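Local structure of thiosulfate sulfurtransferase TUM1 (3UTN) at residues A[142-154]-A[244-256]. The protein passes persulfide sulfur from NFS1 to UBA4 on the route to 2-thiolation of the wobble uridine of tRNAs, and has thiosulfate sulfurtransferase activity. Numbering follows the deposited sequence.
Sequences VYLLNNFNQYREF and DPETKTYPEAGEA. With DMS (dimethyl sulfoxide), chain B.
The side-chain amide of N146 pairs with the backbone of Y250 as though it were a peptide group of a neighbouring strand: Y250 N donates to OD1 of N146 at 2.7 Å, and ND2 of N146 returns a bond to Y250 O that lies in the amide's own plane, 167° at the hydrogen. This joins the two rhodanese domains: N146 leaves strand 141-145 of the first domain's parallel sheet, and the loop 244-254 leads into helix 255-267 of the second. A chi1 of -172° at N146 swings CG away from the backbone N and carries the amide across to the Y250 peptide. N124 donates to the same OD1, while water 1 accepts from ND2 and links it to E252 OE1. Cut back to alanine, this position would probably leave Y250 N and O without their mates and N124 ND2 without the acceptor it has in OD1.

L144 CD2 meets the Y250 ring obliquely, 3.5 Å from CE2, and the Y250 hydroxyl bonds to I290 O; this side chain lies about 11 Å from that of the catalytic C282.

After a cis peptide bond, N147 caps helix 148-153. Its OD1 takes the N-H of Q150 while ND2 crosses to T247 O at 2.6 Å, a nearly straight bond that, together with the cap, fixes the rotation of the amide. T247 is itself pinned by the Asx motif of D244, whose OD2 accepts from T247 N. N149, which also bonds to V122 O, sends ND2 to T247 O at 3.0 Å, entering from above the carbonyl plane, 61° out of it.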
loop_
_atom_site.group_PDB
_atom_site.type_symbol
_atom_site.label_atom_id
_atom_site.label_comp_id
_atom_site.label_asym_id
_atom_site.label_seq_id
_atom_site.Cartn_x
_atom_site.Cartn_y
_atom_site.Cartn_z
ATOM N N VAL A 142 -12.839 3.006 -4.631
ATOM C CA VAL A 142 -11.642 3.423 -3.973
ATOM C C VAL A 142 -10.685 3.875 -5.039
ATOM O O VAL A 142 -10.429 3.181 -6.024
ATOM C CB VAL A 142 -10.992 2.304 -3.148
ATOM C CG1 VAL A 142 -9.793 2.853 -2.385
ATOM C CG2 VAL A 142 -11.994 1.699 -2.179
ATOM N N TYR A 143 -10.168 5.063 -4.825
ATOM C CA TYR A 143 -9.152 5.570 -5.684
ATOM C C TYR A 143 -7.949 5.826 -4.856
ATOM O O TYR A 143 -8.037 6.112 -3.663
ATOM C CB TYR A 143 -9.616 6.844 -6.348
ATOM C CG TYR A 143 -10.713 6.596 -7.336
ATOM C CD1 TYR A 143 -10.423 6.288 -8.657
ATOM C CD2 TYR A 143 -12.044 6.654 -6.944
ATOM C CE1 TYR A 143 -11.429 6.058 -9.575
ATOM C CE2 TYR A 143 -13.059 6.428 -7.854
ATOM C CZ TYR A 143 -12.744 6.133 -9.166
ATOM O OH TYR A 143 -13.753 5.899 -10.064
ATOM N N LEU A 144 -6.813 5.682 -5.500
ATOM C CA LEU A 144 -5.589 6.061 -4.899
ATOM C C LEU A 144 -5.223 7.296 -5.651
ATOM O O LEU A 144 -4.964 7.242 -6.850
ATOM C CB LEU A 144 -4.545 4.986 -5.114
ATOM C CG LEU A 144 -3.187 5.353 -4.551
ATOM C CD1 LEU A 144 -3.334 5.592 -3.062
ATOM C CD2 LEU A 144 -2.207 4.241 -4.847
ATOM N N LEU A 145 -5.243 8.421 -4.954
ATOM C CA LEU A 145 -4.838 9.643 -5.584
ATOM C C LEU A 145 -3.394 9.468 -5.949
ATOM O O LEU A 145 -2.577 9.049 -5.129
ATOM C CB LEU A 145 -5.010 10.841 -4.668
ATOM C CG LEU A 145 -4.591 12.153 -5.334
ATOM C CD1 LEU A 145 -5.569 12.550 -6.424
ATOM C CD2 LEU A 145 -4.497 13.226 -4.280
ATOM N N ASN A 146 -3.087 9.777 -7.193
ATOM C CA ASN A 146 -1.746 9.640 -7.662
ATOM C C ASN A 146 -1.142 10.961 -8.127
ATOM O O ASN A 146 -1.204 11.297 -9.294
ATOM C CB ASN A 146 -1.671 8.605 -8.770
ATOM C CG ASN A 146 -0.258 8.309 -9.156
ATOM O OD1 ASN A 146 0.637 8.333 -8.308
ATOM N ND2 ASN A 146 -0.031 8.055 -10.440
ATOM N N ASN A 147 -0.579 11.722 -7.207
ATOM C CA ASN A 147 -0.669 11.463 -5.787
ATOM C C ASN A 147 -0.838 12.816 -5.149
ATOM O O ASN A 147 -0.929 13.826 -5.848
ATOM C CB ASN A 147 0.580 10.755 -5.260
ATOM C CG ASN A 147 1.860 11.509 -5.563
ATOM O OD1 ASN A 147 1.840 12.670 -5.964
ATOM N ND2 ASN A 147 2.984 10.847 -5.367
ATOM N N PHE A 148 -0.869 12.840 -3.830
ATOM C CA PHE A 148 -1.068 14.073 -3.127
ATOM C C PHE A 148 0.074 15.046 -3.350
ATOM O O PHE A 148 -0.145 16.248 -3.344
ATOM C CB PHE A 148 -1.254 13.810 -1.652
ATOM C CG PHE A 148 -1.796 14.975 -0.902
ATOM C CD1 PHE A 148 -2.848 15.727 -1.417
ATOM C CD2 PHE A 148 -1.280 15.303 0.341
ATOM C CE1 PHE A 148 -3.354 16.798 -0.707
ATOM C CE2 PHE A 148 -1.790 16.367 1.056
ATOM C CZ PHE A 148 -2.829 17.113 0.534
ATOM N N ASN A 149 1.282 14.524 -3.550
ATOM C CA ASN A 149 2.429 15.364 -3.871
ATOM C C ASN A 149 2.133 16.212 -5.085
ATOM O O ASN A 149 2.296 17.428 -5.057
ATOM C CB ASN A 149 3.672 14.524 -4.147
ATOM C CG ASN A 149 4.277 13.946 -2.886
ATOM O OD1 ASN A 149 3.888 14.301 -1.776
ATOM N ND2 ASN A 149 5.243 13.059 -3.054
ATOM N N GLN A 150 1.678 15.557 -6.144
ATOM C CA GLN A 150 1.411 16.241 -7.394
ATOM C C GLN A 150 0.196 17.106 -7.229
ATOM O O GLN A 150 0.152 18.229 -7.710
ATOM C CB GLN A 150 1.212 15.236 -8.515
ATOM C CG GLN A 150 2.516 14.594 -8.930
ATOM C CD GLN A 150 3.511 15.610 -9.444
ATOM O OE1 GLN A 150 3.699 15.738 -10.647
ATOM N NE2 GLN A 150 4.148 16.346 -8.531
ATOM N N TYR A 151 -0.779 16.565 -6.510
ATOM C CA TYR A 151 -1.968 17.286 -6.152
ATOM C C TYR A 151 -1.604 18.625 -5.532
ATOM O O TYR A 151 -2.136 19.666 -5.924
ATOM C CB TYR A 151 -2.758 16.445 -5.161
ATOM C CG TYR A 151 -4.120 16.975 -4.881
ATOM C CD1 TYR A 151 -5.220 16.504 -5.583
ATOM C CD2 TYR A 151 -4.314 17.944 -3.909
ATOM C CE1 TYR A 151 -6.486 16.988 -5.320
ATOM C CE2 TYR A 151 -5.569 18.445 -3.647
ATOM C CZ TYR A 151 -6.650 17.959 -4.356
ATOM O OH TYR A 151 -7.894 18.444 -4.092
ATOM N N ARG A 152 -0.695 18.593 -4.562
ATOM C CA ARG A 152 -0.265 19.815 -3.904
ATOM C C ARG A 152 0.616 20.642 -4.820
ATOM O O ARG A 152 0.412 21.842 -4.951
ATOM C CB ARG A 152 0.461 19.504 -2.606
ATOM C CG ARG A 152 -0.474 19.160 -1.468
ATOM C CD ARG A 152 0.325 18.709 -0.265
ATOM N NE ARG A 152 1.085 17.496 -0.559
ATOM C CZ ARG A 152 1.703 16.763 0.362
ATOM N NH1 ARG A 152 1.645 17.111 1.642
ATOM N NH2 ARG A 152 2.370 15.681 -0.003
ATOM N N GLU A 153 1.572 19.989 -5.471
ATOM C CA GLU A 153 2.493 20.678 -6.375
ATOM C C GLU A 153 1.726 21.511 -7.382
ATOM O O GLU A 153 2.071 22.657 -7.641
ATOM C CB GLU A 153 3.415 19.692 -7.096
ATOM C CG GLU A 153 4.302 20.347 -8.153
ATOM C CD GLU A 153 5.707 19.774 -8.194
ATOM O OE1 GLU A 153 5.859 18.529 -8.184
ATOM O OE2 GLU A 153 6.666 20.582 -8.251
ATOM N N PHE A 154 0.670 20.930 -7.936
ATOM C CA PHE A 154 -0.101 21.605 -8.956
ATOM C C PHE A 154 -1.324 22.298 -8.384
ATOM O O PHE A 154 -2.250 22.650 -9.111
ATOM C CB PHE A 154 -0.405 20.645 -10.104
ATOM C CG PHE A 154 0.820 20.260 -10.866
ATOM C CD1 PHE A 154 1.292 21.071 -11.895
ATOM C CD2 PHE A 154 1.546 19.130 -10.516
ATOM C CE1 PHE A 154 2.447 20.734 -12.585
ATOM C CE2 PHE A 154 2.704 18.790 -11.202
ATOM C CZ PHE A 154 3.152 19.593 -12.239
ATOM N N ASP A 244 7.798 7.622 -9.475
ATOM C CA ASP A 244 8.622 8.707 -9.962
ATOM C C ASP A 244 9.509 9.175 -8.807
ATOM O O ASP A 244 9.015 9.389 -7.699
ATOM C CB ASP A 244 7.779 9.853 -10.502
ATOM C CG ASP A 244 8.615 11.071 -10.830
ATOM O OD1 ASP A 244 9.060 11.193 -11.989
ATOM O OD2 ASP A 244 8.855 11.883 -9.914
ATOM N N PRO A 245 10.826 9.308 -9.060
ATOM C CA PRO A 245 11.815 9.598 -8.018
ATOM C C PRO A 245 11.509 10.840 -7.184
ATOM O O PRO A 245 11.731 10.831 -5.972
ATOM C CB PRO A 245 13.107 9.800 -8.810
ATOM C CG PRO A 245 12.920 8.967 -10.028
ATOM C CD PRO A 245 11.466 9.107 -10.373
ATOM N N GLU A 246 11.004 11.895 -7.815
ATOM C CA GLU A 246 10.770 13.135 -7.084
ATOM C C GLU A 246 9.333 13.265 -6.572
ATOM O O GLU A 246 9.118 13.614 -5.416
ATOM C CB GLU A 246 11.217 14.372 -7.884
ATOM C CG GLU A 246 10.424 14.691 -9.147
ATOM C CD GLU A 246 10.917 13.962 -10.388
ATOM O OE1 GLU A 246 12.004 13.340 -10.347
ATOM O OE2 GLU A 246 10.205 14.016 -11.417
ATOM N N THR A 247 8.365 12.948 -7.424
ATOM C CA THR A 247 6.956 13.173 -7.117
ATOM C C THR A 247 6.332 11.974 -6.421
ATOM O O THR A 247 5.254 12.075 -5.848
ATOM C CB THR A 247 6.151 13.471 -8.391
ATOM O OG1 THR A 247 6.107 12.297 -9.213
ATOM C CG2 THR A 247 6.791 14.616 -9.178
ATOM N N LYS A 248 7.010 10.833 -6.497
ATOM C CA LYS A 248 6.526 9.583 -5.912
ATOM C C LYS A 248 5.198 9.144 -6.513
ATOM O O LYS A 248 4.491 8.325 -5.941
ATOM C CB LYS A 248 6.425 9.683 -4.383
ATOM C CG LYS A 248 7.703 10.127 -3.693
ATOM C CD LYS A 248 8.857 9.212 -4.059
ATOM C CE LYS A 248 10.150 9.671 -3.410
ATOM N NZ LYS A 248 11.290 8.898 -3.978
ATOM N N THR A 249 4.853 9.698 -7.668
ATOM C CA THR A 249 3.668 9.240 -8.353
ATOM C C THR A 249 3.976 7.891 -8.939
ATOM O O THR A 249 5.123 7.589 -9.292
ATOM C CB THR A 249 3.246 10.139 -9.523
ATOM O OG1 THR A 249 4.389 10.419 -10.340
ATOM C CG2 THR A 249 2.630 11.419 -9.019
ATOM N N TYR A 250 2.945 7.076 -9.030
ATOM C CA TYR A 250 3.004 5.948 -9.908
ATOM C C TYR A 250 3.042 6.520 -11.293
ATOM O O TYR A 250 2.294 7.449 -11.593
ATOM C CB TYR A 250 1.764 5.115 -9.777
ATOM C CG TYR A 250 1.756 4.305 -8.536
ATOM C CD1 TYR A 250 2.563 3.180 -8.422
ATOM C CD2 TYR A 250 0.938 4.654 -7.471
ATOM C CE1 TYR A 250 2.559 2.427 -7.270
ATOM C CE2 TYR A 250 0.913 3.899 -6.322
ATOM C CZ TYR A 250 1.728 2.794 -6.229
ATOM O OH TYR A 250 1.705 2.055 -5.094
ATOM N N PRO A 251 3.929 5.986 -12.134
ATOM C CA PRO A 251 3.898 6.345 -13.537
ATOM C C PRO A 251 2.528 6.022 -14.085
ATOM O O PRO A 251 1.801 5.210 -13.509
ATOM C CB PRO A 251 4.940 5.417 -14.152
ATOM C CG PRO A 251 5.893 5.161 -13.046
ATOM C CD PRO A 251 5.047 5.088 -11.814
ATOM N N GLU A 252 2.169 6.668 -15.181
ATOM C CA GLU A 252 0.887 6.420 -15.805
ATOM C C GLU A 252 0.792 4.970 -16.229
ATOM O O GLU A 252 1.795 4.355 -16.578
ATOM C CB GLU A 252 0.691 7.349 -16.999
ATOM C CG GLU A 252 0.526 8.801 -16.583
ATOM C CD GLU A 252 -0.616 8.984 -15.601
ATOM O OE1 GLU A 252 -0.346 9.278 -14.417
ATOM O OE2 GLU A 252 -1.784 8.809 -16.004
ATOM N N ALA A 253 -0.416 4.424 -16.159
ATOM C CA ALA A 253 -0.685 3.101 -16.688
ATOM C C ALA A 253 -0.196 3.055 -18.128
ATOM O O ALA A 253 -0.168 4.078 -18.816
ATOM C CB ALA A 253 -2.167 2.798 -16.617
ATOM N N GLY A 254 0.208 1.874 -18.571
ATOM C CA GLY A 254 0.677 1.704 -19.932
ATOM C C GLY A 254 2.168 1.904 -20.011
ATOM O O GLY A 254 2.907 1.455 -19.131
ATOM N N GLU A 255 2.612 2.586 -21.060
ATOM C CA GLU A 255 4.032 2.679 -21.356
ATOM C C GLU A 255 4.844 3.195 -20.171
ATOM O O GLU A 255 5.910 2.667 -19.885
ATOM C CB GLU A 255 4.293 3.513 -22.619
ATOM C CG GLU A 255 4.001 5.002 -22.488
ATOM C CD GLU A 255 4.254 5.778 -23.774
ATOM O OE1 GLU A 255 4.392 5.152 -24.848
ATOM O OE2 GLU A 255 4.305 7.025 -23.707
ATOM N N ALA A 256 4.333 4.213 -19.480
ATOM C CA ALA A 256 5.077 4.839 -18.396
ATOM C C ALA A 256 5.388 3.827 -17.301
ATOM O O ALA A 256 6.554 3.581 -16.999
ATOM C CB ALA A 256 4.327 6.036 -17.839
HETATM S S DMS B . -12.177 1.368 -7.895
HETATM O O DMS B . -12.875 1.173 -6.609
HETATM C C1 DMS B . -12.959 0.416 -9.082
HETATM C C2 DMS B . -12.598 2.898 -8.497
HETATM O O HOH W 1 -2.093 8.517 -12.078
HETATM O O HOH W 2 -0.160 11.451 -11.868
HETATM O O HOH W 3 4.839 12.663 -11.627
#